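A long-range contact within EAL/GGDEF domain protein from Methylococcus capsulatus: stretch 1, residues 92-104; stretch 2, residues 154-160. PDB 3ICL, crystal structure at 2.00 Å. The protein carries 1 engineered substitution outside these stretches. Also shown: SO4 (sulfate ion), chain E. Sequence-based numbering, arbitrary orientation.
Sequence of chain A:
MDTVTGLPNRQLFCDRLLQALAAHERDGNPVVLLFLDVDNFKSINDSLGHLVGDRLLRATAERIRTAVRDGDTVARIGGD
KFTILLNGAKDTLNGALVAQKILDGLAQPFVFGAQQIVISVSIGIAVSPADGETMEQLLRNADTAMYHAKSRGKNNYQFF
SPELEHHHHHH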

# COMPACT_ATOMS: atom_id res chain seq x y z
N THR A 92 7.63 -14.11 -2.72
CA THR A 92 6.33 -13.46 -2.54
C THR A 92 5.62 -13.40 -3.89
O THR A 92 4.57 -12.76 -4.01
CB THR A 92 6.45 -12.02 -2.00
OG1 THR A 92 7.12 -11.20 -2.97
CG2 THR A 92 7.22 -11.99 -0.68
N LEU A 93 6.19 -14.05 -4.89
CA LEU A 93 5.64 -14.04 -6.24
C LEU A 93 5.48 -12.59 -6.68
O LEU A 93 4.39 -12.14 -7.07
CB LEU A 93 4.29 -14.78 -6.27
CG LEU A 93 4.38 -16.29 -5.96
CD1 LEU A 93 3.00 -16.90 -5.92
CD2 LEU A 93 5.23 -16.99 -7.02
N ASN A 94 6.58 -11.85 -6.60
CA ASN A 94 6.62 -10.44 -6.99
C ASN A 94 5.61 -9.60 -6.23
O ASN A 94 4.95 -8.73 -6.80
CB ASN A 94 6.38 -10.31 -8.49
CG ASN A 94 7.36 -11.11 -9.31
OD1 ASN A 94 6.99 -12.07 -10.00
ND2 ASN A 94 8.63 -10.74 -9.22
N GLY A 95 5.48 -9.88 -4.93
CA GLY A 95 4.56 -9.15 -4.09
C GLY A 95 3.11 -9.59 -4.08
O GLY A 95 2.34 -9.13 -3.25
N ALA A 96 2.72 -10.48 -4.99
CA ALA A 96 1.33 -10.93 -5.05
C ALA A 96 0.85 -11.54 -3.73
O ALA A 96 -0.29 -11.31 -3.31
CB ALA A 96 1.13 -11.91 -6.20
N LEU A 97 1.71 -12.33 -3.09
CA LEU A 97 1.33 -12.97 -1.83
C LEU A 97 1.22 -11.93 -0.72
O LEU A 97 0.48 -12.14 0.25
CB LEU A 97 2.33 -14.06 -1.45
CG LEU A 97 2.41 -15.24 -2.42
CD1 LEU A 97 3.36 -16.31 -1.86
CD2 LEU A 97 1.01 -15.83 -2.62
N VAL A 98 1.94 -10.83 -0.84
CA VAL A 98 1.88 -9.78 0.17
C VAL A 98 0.58 -9.00 -0.04
O VAL A 98 -0.11 -8.68 0.92
CB VAL A 98 3.10 -8.82 0.08
CG1 VAL A 98 2.93 -7.67 1.05
CG2 VAL A 98 4.38 -9.57 0.41
N ALA A 99 0.25 -8.72 -1.29
CA ALA A 99 -0.98 -8.02 -1.61
C ALA A 99 -2.19 -8.83 -1.12
O ALA A 99 -3.19 -8.26 -0.65
CB ALA A 99 -1.08 -7.80 -3.12
N GLN A 100 -2.12 -10.15 -1.23
CA GLN A 100 -3.21 -11.01 -0.79
C GLN A 100 -3.35 -11.00 0.73
O GLN A 100 -4.46 -11.02 1.26
CB GLN A 100 -3.00 -12.43 -1.30
CG GLN A 100 -3.33 -12.57 -2.78
CD GLN A 100 -2.82 -13.86 -3.39
OE1 GLN A 100 -2.50 -14.82 -2.68
NE2 GLN A 100 -2.75 -13.90 -4.71
N LYS A 101 -2.22 -10.94 1.43
CA LYS A 101 -2.24 -10.92 2.89
C LYS A 101 -2.78 -9.58 3.39
O LYS A 101 -3.44 -9.51 4.43
CB LYS A 101 -0.82 -11.16 3.43
CG LYS A 101 -0.75 -11.35 4.94
CD LYS A 101 0.63 -11.82 5.37
CE LYS A 101 0.65 -12.17 6.86
NZ LYS A 101 1.96 -12.72 7.28
N ILE A 102 -2.51 -8.54 2.71
CA ILE A 102 -3.04 -7.23 3.07
C ILE A 102 -4.54 -7.25 2.86
O ILE A 102 -5.31 -6.82 3.73
CB ILE A 102 -2.44 -6.09 2.20
CG1 ILE A 102 -0.94 -5.92 2.46
CG2 ILE A 102 -3.11 -4.76 2.56
CD1 ILE A 102 -0.21 -5.04 1.51
N LEU A 103 -4.98 -7.69 1.70
CA LEU A 103 -6.41 -7.73 1.43
C LEU A 103 -7.13 -8.59 2.48
O LEU A 103 -8.25 -8.28 2.88
CB LEU A 103 -6.67 -8.25 0.01
CG LEU A 103 -6.24 -7.31 -1.14
CD1 LEU A 103 -6.35 -8.02 -2.48
CD2 LEU A 103 -7.10 -6.07 -1.16
N ASP A 104 -6.49 -9.66 2.94
CA ASP A 104 -7.11 -10.52 3.95
C ASP A 104 -7.24 -9.77 5.27
O ASP A 104 -8.26 -9.89 5.95
CB ASP A 104 -6.30 -11.80 4.17
CG ASP A 104 -6.36 -12.74 2.99
OD1 ASP A 104 -7.25 -12.54 2.13
OD2 ASP A 104 -5.54 -13.68 2.92
N LYS A 154 -13.36 -3.79 -6.72
CA LYS A 154 -12.84 -3.47 -5.39
C LYS A 154 -12.24 -4.70 -4.73
O LYS A 154 -12.50 -5.83 -5.16
CB LYS A 154 -13.94 -2.87 -4.51
CG LYS A 154 -15.06 -3.82 -4.13
CD LYS A 154 -16.07 -3.12 -3.22
CE LYS A 154 -17.20 -4.04 -2.79
NZ LYS A 154 -18.05 -4.46 -3.93
N ASN A 155 -11.46 -4.48 -3.68
CA ASN A 155 -10.79 -5.54 -2.93
C ASN A 155 -9.98 -6.41 -3.87
O ASN A 155 -10.01 -7.64 -3.81
CB ASN A 155 -11.82 -6.35 -2.15
CG ASN A 155 -12.62 -5.49 -1.20
OD1 ASN A 155 -12.08 -4.56 -0.59
ND2 ASN A 155 -13.92 -5.78 -1.07
N ASN A 156 -9.23 -5.73 -4.74
CA ASN A 156 -8.44 -6.39 -5.76
C ASN A 156 -7.05 -5.79 -5.91
O ASN A 156 -6.73 -4.76 -5.31
CB ASN A 156 -9.16 -6.28 -7.09
CG ASN A 156 -9.48 -4.83 -7.45
OD1 ASN A 156 -9.43 -3.94 -6.60
ND2 ASN A 156 -9.83 -4.59 -8.71
N TYR A 157 -6.24 -6.43 -6.73
CA TYR A 157 -4.91 -5.95 -7.00
C TYR A 157 -4.56 -6.32 -8.43
O TYR A 157 -5.18 -7.20 -9.03
CB TYR A 157 -3.89 -6.56 -6.03
CG TYR A 157 -3.53 -8.03 -6.26
CD1 TYR A 157 -2.64 -8.41 -7.27
CD2 TYR A 157 -4.04 -9.03 -5.42
CE1 TYR A 157 -2.27 -9.75 -7.44
CE2 TYR A 157 -3.68 -10.37 -5.59
CZ TYR A 157 -2.79 -10.72 -6.60
OH TYR A 157 -2.43 -12.04 -6.74
N GLN A 158 -3.60 -5.61 -9.00
CA GLN A 158 -3.15 -5.92 -10.34
C GLN A 158 -1.77 -5.33 -10.59
O GLN A 158 -1.42 -4.28 -10.02
CB GLN A 158 -4.16 -5.43 -11.39
CG GLN A 158 -4.14 -3.96 -11.69
CD GLN A 158 -5.05 -3.64 -12.87
OE1 GLN A 158 -6.26 -3.85 -12.81
NE2 GLN A 158 -4.46 -3.13 -13.94
N PHE A 159 -0.99 -6.02 -11.40
CA PHE A 159 0.36 -5.57 -11.72
C PHE A 159 0.31 -4.58 -12.87
O PHE A 159 -0.59 -4.64 -13.71
CB PHE A 159 1.24 -6.74 -12.16
CG PHE A 159 1.62 -7.67 -11.06
CD1 PHE A 159 0.79 -8.71 -10.68
CD2 PHE A 159 2.85 -7.53 -10.41
CE1 PHE A 159 1.17 -9.61 -9.69
CE2 PHE A 159 3.24 -8.42 -9.41
CZ PHE A 159 2.39 -9.46 -9.05
N PHE A 160 1.28 -3.68 -12.91
CA PHE A 160 1.36 -2.71 -13.99
C PHE A 160 1.64 -3.47 -15.28
O PHE A 160 2.40 -4.44 -15.27
CB PHE A 160 2.50 -1.71 -13.72
CG PHE A 160 2.74 -0.75 -14.85
CD1 PHE A 160 3.85 -0.90 -15.69
CD2 PHE A 160 1.86 0.29 -15.10
CE1 PHE A 160 4.06 -0.03 -16.75
CE2 PHE A 160 2.06 1.16 -16.16
CZ PHE A 160 3.17 1.00 -16.99
S SO4 E . -15.87 -6.91 -6.32
O1 SO4 E . -17.19 -7.39 -5.88
O2 SO4 E . -15.44 -7.63 -7.52
O3 SO4 E . -15.94 -5.47 -6.63
O4 SO4 E . -14.89 -7.13 -5.24

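Helix 96-104 lies against strand 156-159 in a nearly antiparallel arrangement. The angle between their N-to-C directions is 163°, and the axes approach to 9.1 Å. The pairing runs in opposite senses, so helix numbers rise as strand numbers fall. Ala99 CA is 7.0 Å from Tyr157 CA, and one helical turn later Leu103 CA is 6.6 Å from Asn155 CA. The two stretches together bury 381 Å².

Apolar packing centres on Tyr157, whose CA-to-CB bond points toward the helix and which loses more area to the contact than any other residue. Ala99 CB sits over one face of its ring, 4.2 Å from the centroid of the Tyr157 ring, in a CH-pi contact. The Ala99 methyl is 23° off the ring normal, so it rests on the pi face. Leu103 CD1 meets the ring edge, 3.9 Å from Tyr157 CD2. The same methyl group lies 3.9 Å from Asn155 O, so this leucine also covers the backbone leading into the strand. Ala96 CB touches Tyr157 and Phe159, at 4.1 Å from Tyr157 CZ and 4.0 Å from Phe159 CZ.

One hydrogen bond crosses the interface. Gln100 NE2 donates to Tyr157 OH at 2.8 Å. The CA-to-CB bond of Gln100 points sideways, but its extended side chain brings the amide to the phenol oxygen. The polar end of the tyrosine is thus bonded while its ring packs against apolar groups.

Phe159 meets the turn that leads into the helix. Asn94 O lies near its ring plane, 3.1 Å from Phe159 CE2, so the carbonyl oxygen faces the slightly positive ring edge. Leu93 O is also at the edge, 3.9 Å from Phe159 CZ.

Backbone bonding shapes this turn. Leu93 to Ala96 forms a type I' turn, with Ala96 N donating to Leu93 O at 3.1 Å. Gly95 is the N-cap residue, and its backbone angles call for glycine.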